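Local coordinates for VC0179-like protein (Escherichia coli, PDB 4XJ6), which probably joins nucleoside triphosphates into a cyclic dinucleotide as a magnesium-dependent nucleotidyltransferase, a bacterial homologue of cyclic GMP-AMP synthase, at residues T117-F122 against V278-K283; D129-T134 against H189-M194; E331-G336 against P347-E352. All coordinates share one frame; numbering follows the deposited sequence.

Contact 1 of 3, residues T117-F122 against V278-K283; sequences TLNRPF and VCRFMK. With GH3 (3'-deoxy-guanosine-5'-triphosphate), chain D.
Thr117 meets the helix of residues 278-283 with its backbone: its carbonyl O accepts a hydrogen bond from Lys283 NZ at 2.8 Å, the amine sitting well above the carbonyl plane. The Thr117 hydroxyl is tied to the same amine through a water lying 2.7 Å from Lys283 NZ, and that water also donates to O1B of the bound 3'-deoxy-GTP. On its other flank, Thr117 CA rests over the centre of one face of the Arg280 guanidinium. Leu118 turns its side chain from the helix and brings CD1 near the nucleotide, while its carbonyl O takes a 2.8 Å bond from Arg280 NH1 and another from a water that Arg280 NH2 also grips. Asn119 finishes the contact with both ends of its amide: ND2 donates to Arg280 O at 2.8 Å, and OD1 accepts a weak bond, bent to 129°, from Arg280 NH1. An amide suits this place because it offers a donor and an acceptor at once. The Arg280 chain, extended from CG to NE, carries NH1 to both Leu118 O and Asn119 OD1, and Asp116 pairs with its NH2. Lys283, kinked at chi3 (64°), brings NZ to the triphosphate, donating to O3G and O3B. The loop thus holds a cation against the gamma-phosphate, where its positive charge would be expected to offset phosphate charge.

Contact 2 of 3, residues D129-T134 against H189-M194; sequences DIDDGT and HIDVPM. With MG (magnesium ion), chain C; MG (magnesium ion), chain B; GH3 (3'-deoxy-guanosine-5'-triphosphate), chain D; GH3 (3'-deoxy-guanosine-5'-triphosphate), chain E.
Asp129, Asp131 and Asp191 bring their carboxylates together on one face of two neighbouring parallel strands, where two magnesium ions sit. Asp129 CG stands anti to the backbone N (chi1 -179°), which lets OD2 bridge the metals, 2.0 Å from one ion and 2.5 Å from the other, while OD1 also binds the latter. Asp131 bridges with separate oxygens. Its OD2 binds the ion that carries the triphosphate, and its OD1 lies 2.2 Å from the ion that Asp191 OD2 also binds, along with a water; the 2'-hydroxyl of the second 3'-deoxy-GTP donates to this same OD1. His189 takes the crowded first torsion (chi1 64°), and its ring edge faces Asp129 OD1, NE2 making a weak, bent bond of 2.6 Å to it with ring and carboxylate planes 66° apart. ND1 is hydrogen-bonded to Glu127, and Arg180 pairs with Asp191 OD1. On the reverse face Ile130 and Ile190 lie side by side, CD1 to CG1 4.1 Å, suitably branched for the core. Backbone bonds such as Asp191 N to Ile130 O, 2.7 Å, fix the register. Short aspartate chains on adjacent strands suit a two-metal centre like that of other nucleotidyltransferases: the cations bind oxygens whose mutual repulsion would otherwise probably drive them apart.

Contact 3 of 3, residues E331-G336 against P347-E352; sequences EEFNRG and PLFPAE
A classic beta bulge, in which Leu348 and Phe349 both face Val337, brings the loop of residues 347-352 back against the end of helix 318-335, and Leu348 there touches a bound 3'-deoxy-GTP. Phe333 and Phe349 form a T-shaped pair, Phe333 pointing its edge at the face of Phe349: CD2 stands 3.3 Å above the centre of that ring, the centroids are 4.8 Å apart and the planes meet at 77°. Phe349 offers this face because its CG lies roughly anti to the backbone N (chi1 -152°), and His359 of the next helix adds another edge-to-face contact. At the next residue, Asn334, the carbonyl O accepts a hydrogen bond from Glu352 N at 2.8 Å. The Asn334 amide and the Glu352 carboxylate also stack, planes 19° apart, OD1 to CD 3.4 Å; the amide oxygen is bonded to Arg360, which also makes a long, weak ion pair with Glu352. Gly336, the first residue past the helix, has positive phi; glycine fits because a CB would be jammed against the preceding carbonyl O and crowd Ala351 N. The contact therefore joins a nonpolar ring pair to a polar edge, where the loop's N-H satisfies a carbonyl near the helix end and Arg360 probably tempers the carboxylate's charge.

In the fold
From the N terminus, the chain passes helix 24-57 and strand 106-110 before entering contact 1 through the loop at 117-122. Contact 2 opens soon after, on strand 128-138, and closes on strand 188-198, so its loop is nested inside the much longer one that contact 1 closes on helix 274-289. Contact 3 follows in series, closing a short loop between helices 318-335 and 357-377. Contact 2 pairs two neighbouring strands of the nucleotidyltransferase sheet, contact 1 fastens that domain to the C-terminal helices, and contact 3 lies within the helical part. Contacts 1 and 2 touch, Leu118 CD1 lying 3.6 Å from Asp129 O, and share one nucleotide; contact 3 stands apart, its centre about 27 Å from that of contact 2.

Contact 1 of 3, residues T117-F122 against V278-K283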
loop_
_atom_site.group_PDB
_atom_site.type_symbol
_atom_site.label_atom_id
_atom_site.label_comp_id
_atom_site.label_asym_id
_atom_site.label_seq_id
_atom_site.Cartn_x
_atom_site.Cartn_y
_atom_site.Cartn_z
ATOM N N THR A 117 -5.540 -8.325 -3.755
ATOM C CA THR A 117 -4.339 -8.739 -4.478
ATOM C C THR A 117 -3.153 -8.871 -3.522
ATOM O O THR A 117 -1.997 -8.888 -3.946
ATOM C CB THR A 117 -3.972 -7.755 -5.614
ATOM O OG1 THR A 117 -3.956 -6.418 -5.105
ATOM C CG2 THR A 117 -4.971 -7.843 -6.763
ATOM N N LEU A 118 -3.454 -8.968 -2.231
ATOM C CA LEU A 118 -2.422 -9.092 -1.211
ATOM C C LEU A 118 -1.803 -10.483 -1.219
ATOM O O LEU A 118 -2.495 -11.480 -1.022
ATOM C CB LEU A 118 -2.996 -8.783 0.171
ATOM C CG LEU A 118 -1.997 -8.916 1.321
ATOM C CD1 LEU A 118 -0.827 -7.969 1.111
ATOM C CD2 LEU A 118 -2.680 -8.639 2.637
ATOM N N ASN A 119 -0.496 -10.543 -1.449
ATOM C CA ASN A 119 0.218 -11.813 -1.455
ATOM C C ASN A 119 0.907 -12.094 -0.125
ATOM O O ASN A 119 1.256 -11.171 0.613
ATOM C CB ASN A 119 1.258 -11.843 -2.578
ATOM C CG ASN A 119 0.634 -11.926 -3.957
ATOM O OD1 ASN A 119 -0.528 -12.302 -4.107
ATOM N ND2 ASN A 119 1.412 -11.584 -4.979
ATOM N N ARG A 120 1.095 -13.374 0.176
ATOM C CA ARG A 120 1.938 -13.775 1.292
ATOM C C ARG A 120 3.373 -13.350 1.003
ATOM O O ARG A 120 3.801 -13.352 -0.149
ATOM C CB ARG A 120 1.872 -15.287 1.527
ATOM C CG ARG A 120 0.548 -15.805 2.068
ATOM C CD ARG A 120 0.689 -17.260 2.498
ATOM N NE ARG A 120 -0.565 -17.843 2.967
ATOM C CZ ARG A 120 -1.373 -18.583 2.213
ATOM N NH1 ARG A 120 -1.064 -18.832 0.946
ATOM N NH2 ARG A 120 -2.493 -19.077 2.725
ATOM N N PRO A 121 4.122 -12.976 2.050
ATOM C CA PRO A 121 5.525 -12.605 1.860
ATOM C C PRO A 121 6.394 -13.833 1.604
ATOM O O PRO A 121 6.006 -14.951 1.950
ATOM C CB PRO A 121 5.886 -11.925 3.182
ATOM C CG PRO A 121 5.006 -12.583 4.175
ATOM C CD PRO A 121 3.711 -12.860 3.459
ATOM N N PHE A 122 7.558 -13.624 0.996
ATOM C CA PHE A 122 8.391 -14.733 0.540
ATOM C C PHE A 122 9.737 -14.775 1.252
ATOM O O PHE A 122 10.011 -15.701 2.012
ATOM C CB PHE A 122 8.598 -14.645 -0.976
ATOM C CG PHE A 122 9.463 -15.735 -1.537
ATOM C CD1 PHE A 122 9.178 -17.067 -1.283
ATOM C CD2 PHE A 122 10.556 -15.427 -2.334
ATOM C CE1 PHE A 122 9.978 -18.072 -1.802
ATOM C CE2 PHE A 122 11.355 -16.430 -2.856
ATOM C CZ PHE A 122 11.063 -17.753 -2.588
ATOM N N VAL A 278 -2.927 -12.707 -12.631
ATOM C CA VAL A 278 -1.686 -12.322 -13.300
ATOM C C VAL A 278 -0.998 -11.147 -12.601
ATOM O O VAL A 278 0.218 -10.986 -12.705
ATOM C CB VAL A 278 -1.927 -11.959 -14.783
ATOM C CG1 VAL A 278 -2.505 -13.148 -15.537
ATOM C CG2 VAL A 278 -2.849 -10.768 -14.899
ATOM N N CYS A 279 -1.774 -10.332 -11.889
ATOM C CA CYS A 279 -1.206 -9.235 -11.108
ATOM C C CYS A 279 -0.558 -9.785 -9.845
ATOM O O CYS A 279 0.508 -9.329 -9.436
ATOM C CB CYS A 279 -2.273 -8.197 -10.754
ATOM S SG CYS A 279 -2.697 -7.064 -12.101
ATOM N N ARG A 280 -1.213 -10.770 -9.235
ATOM C CA ARG A 280 -0.660 -11.474 -8.083
ATOM C C ARG A 280 0.660 -12.142 -8.445
ATOM O O ARG A 280 1.639 -12.059 -7.701
ATOM C CB ARG A 280 -1.637 -12.531 -7.566
ATOM C CG ARG A 280 -2.769 -12.002 -6.701
ATOM C CD ARG A 280 -3.624 -13.154 -6.194
ATOM N NE ARG A 280 -4.654 -12.712 -5.261
ATOM C CZ ARG A 280 -4.442 -12.493 -3.968
ATOM N NH1 ARG A 280 -3.232 -12.668 -3.455
ATOM N NH2 ARG A 280 -5.438 -12.093 -3.189
ATOM N N PHE A 281 0.675 -12.804 -9.598
ATOM C CA PHE A 281 1.849 -13.539 -10.062
ATOM C C PHE A 281 3.028 -12.610 -10.347
ATOM O O PHE A 281 4.174 -12.932 -10.033
ATOM C CB PHE A 281 1.499 -14.349 -11.313
ATOM C CG PHE A 281 0.454 -15.406 -11.077
ATOM C CD1 PHE A 281 0.213 -15.889 -9.804
ATOM C CD2 PHE A 281 -0.289 -15.916 -12.132
ATOM C CE1 PHE A 281 -0.745 -16.860 -9.585
ATOM C CE2 PHE A 281 -1.250 -16.886 -11.918
ATOM C CZ PHE A 281 -1.478 -17.359 -10.639
ATOM N N MET A 282 2.742 -11.456 -10.942
ATOM C CA MET A 282 3.782 -10.480 -11.252
ATOM C C MET A 282 4.353 -9.877 -9.975
ATOM O O MET A 282 5.556 -9.616 -9.882
ATOM C CB MET A 282 3.238 -9.377 -12.161
ATOM C CG MET A 282 3.031 -9.812 -13.608
ATOM S SD MET A 282 4.460 -10.670 -14.303
ATOM C CE MET A 282 5.768 -9.480 -14.012
ATOM N N LYS A 283 3.487 -9.658 -8.991
ATOM C CA LYS A 283 3.922 -9.143 -7.699
ATOM C C LYS A 283 4.750 -10.190 -6.967
ATOM O O LYS A 283 5.702 -9.856 -6.261
ATOM C CB LYS A 283 2.721 -8.725 -6.853
ATOM C CG LYS A 283 2.002 -7.491 -7.376
ATOM C CD LYS A 283 0.671 -7.275 -6.674
ATOM C CE LYS A 283 0.852 -6.984 -5.192
ATOM N NZ LYS A 283 -0.449 -6.677 -4.531
HETATM P PG GH3 D . 0.969 -4.411 -2.198
HETATM O O1G GH3 D . 2.344 -4.657 -2.767
HETATM O O2G GH3 D . 1.038 -3.467 -1.025
HETATM O O3G GH3 D . 0.380 -5.719 -1.730
HETATM O O3B GH3 D . 0.061 -3.788 -3.374
HETATM P PB GH3 D . -0.759 -2.408 -3.202
HETATM O O1B GH3 D . -1.903 -2.384 -4.184
HETATM O O2B GH3 D . -1.318 -2.250 -1.811
HETATM O O3A GH3 D . 0.299 -1.249 -3.580
HETATM P PA GH3 D . 0.857 -0.186 -2.511
HETATM O O1A GH3 D . 2.238 0.259 -2.937
HETATM O O2A GH3 D . 0.879 -0.749 -1.112
HETATM O "O5'" GH3 D . -0.153 1.066 -2.559
HETATM C "C5'" GH3 D . -1.396 1.031 -1.897
HETATM C "C4'" GH3 D . -2.284 2.143 -2.438
HETATM O "O4'" GH3 D . -1.574 3.363 -2.411
HETATM C "C3'" GH3 D . -2.718 1.927 -3.876
HETATM C "C2'" GH3 D . -2.797 3.335 -4.427
HETATM O "O2'" GH3 D . -4.119 3.813 -4.332
HETATM C "C1'" GH3 D . -1.889 4.163 -3.533
HETATM N N9 GH3 D . -0.642 4.444 -4.256
HETATM C C8 GH3 D . 0.559 3.824 -4.032
HETATM N N7 GH3 D . 1.482 4.342 -4.878
HETATM C C5 GH3 D . 0.879 5.294 -5.631
HETATM C C6 GH3 D . 1.349 6.130 -6.635
HETATM O O6 GH3 D . 2.527 6.073 -6.981
HETATM N N1 GH3 D . 0.490 7.021 -7.240
HETATM C C2 GH3 D . -0.829 7.083 -6.850
HETATM N N2 GH3 D . -1.654 7.948 -7.438
HETATM N N3 GH3 D . -1.291 6.250 -5.851
HETATM C C4 GH3 D . -0.456 5.370 -5.250
HETATM O O HOH W 1 -1.813 -4.842 -6.018
HETATM O O HOH W 2 -6.008 -9.960 -0.801
HETATM O O HOH W 3 -4.999 -12.609 -0.334
#

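Contact 2 of 3, residues D129-T134 against H189-M194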
loop_
_atom_site.group_PDB
_atom_site.type_symbol
_atom_site.label_atom_id
_atom_site.label_comp_id
_atom_site.label_asym_id
_atom_site.label_seq_id
_atom_site.Cartn_x
_atom_site.Cartn_y
_atom_site.Cartn_z
ATOM N N ASP A 129 1.262 -6.298 3.597
ATOM C CA ASP A 129 1.081 -4.852 3.618
ATOM C C ASP A 129 -0.385 -4.442 3.699
ATOM O O ASP A 129 -1.181 -4.765 2.817
ATOM C CB ASP A 129 1.735 -4.228 2.381
ATOM C CG ASP A 129 1.602 -2.718 2.348
ATOM O OD1 ASP A 129 2.382 -2.034 3.042
ATOM O OD2 ASP A 129 0.721 -2.213 1.621
ATOM N N ILE A 130 -0.731 -3.732 4.769
ATOM C CA ILE A 130 -2.070 -3.178 4.930
ATOM C C ILE A 130 -2.032 -1.655 4.850
ATOM O O ILE A 130 -1.398 -0.996 5.674
ATOM C CB ILE A 130 -2.709 -3.586 6.271
ATOM C CG1 ILE A 130 -2.505 -5.076 6.539
ATOM C CG2 ILE A 130 -4.190 -3.228 6.281
ATOM C CD1 ILE A 130 -3.051 -5.528 7.871
ATOM N N ASP A 131 -2.708 -1.100 3.852
ATOM C CA ASP A 131 -2.766 0.346 3.693
ATOM C C ASP A 131 -4.077 0.881 4.251
ATOM O O ASP A 131 -5.054 1.030 3.520
ATOM C CB ASP A 131 -2.618 0.735 2.224
ATOM C CG ASP A 131 -1.418 0.091 1.570
ATOM O OD1 ASP A 131 -0.285 0.552 1.820
ATOM O OD2 ASP A 131 -1.606 -0.877 0.803
ATOM N N ASP A 132 -4.099 1.162 5.549
ATOM C CA ASP A 132 -5.305 1.665 6.194
ATOM C C ASP A 132 -5.187 3.163 6.471
ATOM O O ASP A 132 -4.461 3.585 7.370
ATOM C CB ASP A 132 -5.579 0.908 7.493
ATOM C CG ASP A 132 -7.021 1.041 7.946
ATOM O OD1 ASP A 132 -7.923 0.949 7.084
ATOM O OD2 ASP A 132 -7.254 1.239 9.157
ATOM N N GLY A 133 -5.907 3.966 5.695
ATOM C CA GLY A 133 -5.828 5.409 5.815
ATOM C C GLY A 133 -6.707 5.983 6.908
ATOM O O GLY A 133 -7.782 5.458 7.196
ATOM N N THR A 134 -6.238 7.065 7.520
ATOM C CA THR A 134 -7.026 7.803 8.501
ATOM C C THR A 134 -7.568 9.081 7.865
ATOM O O THR A 134 -6.809 9.885 7.325
ATOM C CB THR A 134 -6.195 8.150 9.746
ATOM O OG1 THR A 134 -5.680 6.944 10.320
ATOM C CG2 THR A 134 -7.042 8.894 10.773
ATOM N N HIS A 189 3.142 -5.184 8.286
ATOM C CA HIS A 189 3.231 -3.776 8.636
ATOM C C HIS A 189 1.992 -3.048 8.128
ATOM O O HIS A 189 1.384 -3.451 7.133
ATOM C CB HIS A 189 4.513 -3.138 8.089
ATOM C CG HIS A 189 4.601 -3.120 6.593
ATOM N ND1 HIS A 189 5.543 -3.845 5.897
ATOM C CD2 HIS A 189 3.877 -2.452 5.665
ATOM C CE1 HIS A 189 5.392 -3.629 4.602
ATOM N NE2 HIS A 189 4.387 -2.788 4.435
ATOM N N ILE A 190 1.609 -1.991 8.833
ATOM C CA ILE A 190 0.415 -1.243 8.484
ATOM C C ILE A 190 0.777 0.189 8.120
ATOM O O ILE A 190 1.310 0.935 8.943
ATOM C CB ILE A 190 -0.603 -1.232 9.635
ATOM C CG1 ILE A 190 -0.978 -2.663 10.023
ATOM C CG2 ILE A 190 -1.835 -0.428 9.251
ATOM C CD1 ILE A 190 -1.995 -2.753 11.139
ATOM N N ASP A 191 0.497 0.567 6.878
ATOM C CA ASP A 191 0.718 1.936 6.432
ATOM C C ASP A 191 -0.492 2.809 6.749
ATOM O O ASP A 191 -1.632 2.445 6.460
ATOM C CB ASP A 191 1.024 1.971 4.936
ATOM C CG ASP A 191 2.429 1.493 4.621
ATOM O OD1 ASP A 191 3.273 1.493 5.542
ATOM O OD2 ASP A 191 2.696 1.122 3.458
ATOM N N VAL A 192 -0.235 3.969 7.345
ATOM C CA VAL A 192 -1.304 4.882 7.729
ATOM C C VAL A 192 -1.149 6.239 7.048
ATOM O O VAL A 192 -0.613 7.182 7.633
ATOM C CB VAL A 192 -1.351 5.092 9.255
ATOM C CG1 VAL A 192 -2.619 5.840 9.650
ATOM C CG2 VAL A 192 -1.261 3.752 9.979
ATOM N N PRO A 193 -1.606 6.339 5.793
ATOM C CA PRO A 193 -1.661 7.658 5.161
ATOM C C PRO A 193 -2.732 8.513 5.833
ATOM O O PRO A 193 -3.785 7.993 6.202
ATOM C CB PRO A 193 -2.017 7.338 3.709
ATOM C CG PRO A 193 -2.728 6.027 3.775
ATOM C CD PRO A 193 -2.073 5.268 4.895
ATOM N N MET A 194 -2.455 9.799 6.010
ATOM C CA MET A 194 -3.394 10.694 6.679
ATOM C C MET A 194 -4.107 11.588 5.672
ATOM O O MET A 194 -3.465 12.288 4.891
ATOM C CB MET A 194 -2.667 11.547 7.721
ATOM C CG MET A 194 -3.567 12.529 8.455
ATOM S SD MET A 194 -4.649 11.716 9.640
ATOM C CE MET A 194 -6.069 12.806 9.592
HETATM MG MG MG C . 1.872 0.042 1.698
HETATM MG MG MG B . -0.226 -2.141 -0.134
HETATM P PG GH3 D . 0.969 -4.411 -2.198
HETATM O O1G GH3 D . 2.344 -4.657 -2.767
HETATM O O2G GH3 D . 1.038 -3.467 -1.025
HETATM O O3G GH3 D . 0.380 -5.719 -1.730
HETATM O O3B GH3 D . 0.061 -3.788 -3.374
HETATM P PB GH3 D . -0.759 -2.408 -3.202
HETATM O O1B GH3 D . -1.903 -2.384 -4.184
HETATM O O2B GH3 D . -1.318 -2.250 -1.811
HETATM O O3A GH3 D . 0.299 -1.249 -3.580
HETATM P PA GH3 D . 0.857 -0.186 -2.511
HETATM O O1A GH3 D . 2.238 0.259 -2.937
HETATM O O2A GH3 D . 0.879 -0.749 -1.112
HETATM O "O5'" GH3 D . -0.153 1.066 -2.559
HETATM C "C5'" GH3 D . -1.396 1.031 -1.897
HETATM C "C4'" GH3 D . -2.284 2.143 -2.438
HETATM O "O4'" GH3 D . -1.574 3.363 -2.411
HETATM C "C3'" GH3 D . -2.718 1.927 -3.876
HETATM C "C2'" GH3 D . -2.797 3.335 -4.427
HETATM O "O2'" GH3 D . -4.119 3.813 -4.332
HETATM C "C1'" GH3 D . -1.889 4.163 -3.533
HETATM N N9 GH3 D . -0.642 4.444 -4.256
HETATM C C8 GH3 D . 0.559 3.824 -4.032
HETATM N N7 GH3 D . 1.482 4.342 -4.878
HETATM C C5 GH3 D . 0.879 5.294 -5.631
HETATM C C6 GH3 D . 1.349 6.130 -6.635
HETATM O O6 GH3 D . 2.527 6.073 -6.981
HETATM N N1 GH3 D . 0.490 7.021 -7.240
HETATM C C2 GH3 D . -0.829 7.083 -6.850
HETATM N N2 GH3 D . -1.654 7.948 -7.438
HETATM N N3 GH3 D . -1.291 6.250 -5.851
HETATM C C4 GH3 D . -0.456 5.370 -5.250
HETATM O O3A GH3 E . 6.533 3.277 0.324
HETATM P PA GH3 E . 5.883 4.676 -0.133
HETATM O O1A GH3 E . 5.784 4.697 -1.640
HETATM O O2A GH3 E . 6.661 5.864 0.385
HETATM O "O5'" GH3 E . 4.399 4.632 0.488
HETATM C "C5'" GH3 E . 3.811 3.400 0.844
HETATM C "C4'" GH3 E . 2.347 3.630 1.187
HETATM O "O4'" GH3 E . 2.028 4.992 0.998
HETATM C "C3'" GH3 E . 1.378 2.850 0.314
HETATM C "C2'" GH3 E . 0.171 3.770 0.214
HETATM O "O2'" GH3 E . -0.794 3.412 1.177
HETATM C "C1'" GH3 E . 0.700 5.158 0.531
HETATM N N9 GH3 E . 0.799 5.928 -0.716
HETATM C C8 GH3 E . 1.937 6.001 -1.478
HETATM N N7 GH3 E . 1.689 6.794 -2.539
HETATM C C5 GH3 E . 0.415 7.237 -2.457
HETATM C C6 GH3 E . -0.322 8.070 -3.285
HETATM O O6 GH3 E . 0.195 8.537 -4.299
HETATM N N1 GH3 E . -1.629 8.367 -2.967
HETATM C C2 GH3 E . -2.192 7.833 -1.827
HETATM N N2 GH3 E . -3.458 8.128 -1.529
HETATM N N3 GH3 E . -1.450 7.002 -1.005
HETATM C C4 GH3 E . -0.164 6.706 -1.313
HETATM O O HOH W 4 -1.516 -3.713 0.504
HETATM O O HOH W 5 3.452 0.174 0.349
#

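Contact 3 of 3, residues E331-G336 against P347-E352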
loop_
_atom_site.group_PDB
_atom_site.type_symbol
_atom_site.label_atom_id
_atom_site.label_comp_id
_atom_site.label_asym_id
_atom_site.label_seq_id
_atom_site.Cartn_x
_atom_site.Cartn_y
_atom_site.Cartn_z
ATOM N N GLU A 331 8.739 -3.448 -22.521
ATOM C CA GLU A 331 8.437 -2.404 -23.493
ATOM C C GLU A 331 7.413 -1.421 -22.942
ATOM O O GLU A 331 7.396 -0.252 -23.325
ATOM C CB GLU A 331 7.938 -3.015 -24.801
ATOM C CG GLU A 331 8.971 -3.876 -25.508
ATOM C CD GLU A 331 10.251 -3.120 -25.824
ATOM O OE1 GLU A 331 10.178 -1.914 -26.149
ATOM O OE2 GLU A 331 11.335 -3.735 -25.744
ATOM N N GLU A 332 6.561 -1.901 -22.043
ATOM C CA GLU A 332 5.604 -1.034 -21.369
ATOM C C GLU A 332 6.320 -0.000 -20.518
ATOM O O GLU A 332 5.980 1.183 -20.544
ATOM C CB GLU A 332 4.653 -1.850 -20.499
ATOM C CG GLU A 332 3.560 -2.527 -21.280
ATOM C CD GLU A 332 2.750 -1.545 -22.099
ATOM O OE1 GLU A 332 2.384 -0.479 -21.561
ATOM O OE2 GLU A 332 2.490 -1.835 -23.282
ATOM N N PHE A 333 7.313 -0.458 -19.764
ATOM C CA PHE A 333 8.091 0.421 -18.900
ATOM C C PHE A 333 9.078 1.260 -19.706
ATOM O O PHE A 333 9.531 2.304 -19.242
ATOM C CB PHE A 333 8.822 -0.397 -17.833
ATOM C CG PHE A 333 7.936 -0.843 -16.702
ATOM C CD1 PHE A 333 7.028 -1.870 -16.880
ATOM C CD2 PHE A 333 8.008 -0.227 -15.462
ATOM C CE1 PHE A 333 6.207 -2.276 -15.842
ATOM C CE2 PHE A 333 7.192 -0.628 -14.421
ATOM C CZ PHE A 333 6.287 -1.656 -14.615
ATOM N N ASN A 334 9.406 0.804 -20.912
ATOM C CA ASN A 334 10.222 1.592 -21.830
ATOM C C ASN A 334 9.404 2.715 -22.451
ATOM O O ASN A 334 9.923 3.791 -22.744
ATOM C CB ASN A 334 10.820 0.706 -22.925
ATOM C CG ASN A 334 12.101 0.031 -22.485
ATOM O OD1 ASN A 334 12.863 0.580 -21.689
ATOM N ND2 ASN A 334 12.351 -1.165 -23.007
ATOM N N ARG A 335 8.116 2.453 -22.651
ATOM C CA ARG A 335 7.190 3.464 -23.145
ATOM C C ARG A 335 6.862 4.476 -22.058
ATOM O O ARG A 335 6.458 5.605 -22.341
ATOM C CB ARG A 335 5.894 2.823 -23.640
ATOM C CG ARG A 335 6.004 2.108 -24.974
ATOM C CD ARG A 335 4.659 1.523 -25.374
ATOM N NE ARG A 335 4.676 0.969 -26.724
ATOM C CZ ARG A 335 3.608 0.470 -27.338
ATOM N NH1 ARG A 335 2.434 0.458 -26.721
ATOM N NH2 ARG A 335 3.713 -0.014 -28.568
ATOM N N GLY A 336 7.038 4.061 -20.808
ATOM C CA GLY A 336 6.633 4.865 -19.672
ATOM C C GLY A 336 5.260 4.422 -19.212
ATOM O O GLY A 336 4.384 4.148 -20.032
ATOM N N PRO A 347 4.485 10.480 -14.004
ATOM C CA PRO A 347 4.080 9.113 -14.335
ATOM C C PRO A 347 4.567 8.123 -13.278
ATOM O O PRO A 347 5.436 8.468 -12.476
ATOM C CB PRO A 347 4.759 8.868 -15.682
ATOM C CG PRO A 347 5.981 9.723 -15.631
ATOM C CD PRO A 347 5.578 10.959 -14.868
ATOM N N LEU A 348 4.004 6.918 -13.267
ATOM C CA LEU A 348 4.442 5.879 -12.340
ATOM C C LEU A 348 5.857 5.443 -12.683
ATOM O O LEU A 348 6.638 5.057 -11.810
ATOM C CB LEU A 348 3.496 4.679 -12.382
ATOM C CG LEU A 348 2.033 4.939 -12.024
ATOM C CD1 LEU A 348 1.211 3.678 -12.219
ATOM C CD2 LEU A 348 1.913 5.439 -10.596
ATOM N N PHE A 349 6.178 5.518 -13.969
ATOM C CA PHE A 349 7.475 5.096 -14.478
ATOM C C PHE A 349 7.787 5.888 -15.743
ATOM O O PHE A 349 6.988 5.898 -16.678
ATOM C CB PHE A 349 7.467 3.596 -14.766
ATOM C CG PHE A 349 8.809 2.944 -14.645
ATOM C CD1 PHE A 349 9.225 2.415 -13.435
ATOM C CD2 PHE A 349 9.648 2.840 -15.742
ATOM C CE1 PHE A 349 10.453 1.804 -13.319
ATOM C CE2 PHE A 349 10.880 2.230 -15.630
ATOM C CZ PHE A 349 11.282 1.712 -14.416
ATOM N N PRO A 350 8.949 6.559 -15.775
ATOM C CA PRO A 350 9.286 7.446 -16.896
ATOM C C PRO A 350 9.494 6.702 -18.213
ATOM O O PRO A 350 9.723 5.493 -18.202
ATOM C CB PRO A 350 10.593 8.100 -16.442
ATOM C CG PRO A 350 11.197 7.112 -15.505
ATOM C CD PRO A 350 10.033 6.498 -14.779
ATOM N N ALA A 351 9.405 7.423 -19.329
ATOM C CA ALA A 351 9.754 6.870 -20.631
ATOM C C ALA A 351 11.247 6.576 -20.660
ATOM O O ALA A 351 12.002 7.132 -19.862
ATOM C CB ALA A 351 9.366 7.832 -21.751
ATOM N N GLU A 352 11.664 5.710 -21.579
ATOM C CA GLU A 352 13.038 5.213 -21.624
ATOM C C GLU A 352 14.085 6.325 -21.661
ATOM O O GLU A 352 15.131 6.222 -21.022
ATOM C CB GLU A 352 13.221 4.291 -22.833
ATOM C CG GLU A 352 14.551 3.564 -22.864
ATOM C CD GLU A 352 14.611 2.498 -23.939
ATOM O OE1 GLU A 352 13.589 2.287 -24.626
ATOM O OE2 GLU A 352 15.679 1.871 -24.097
#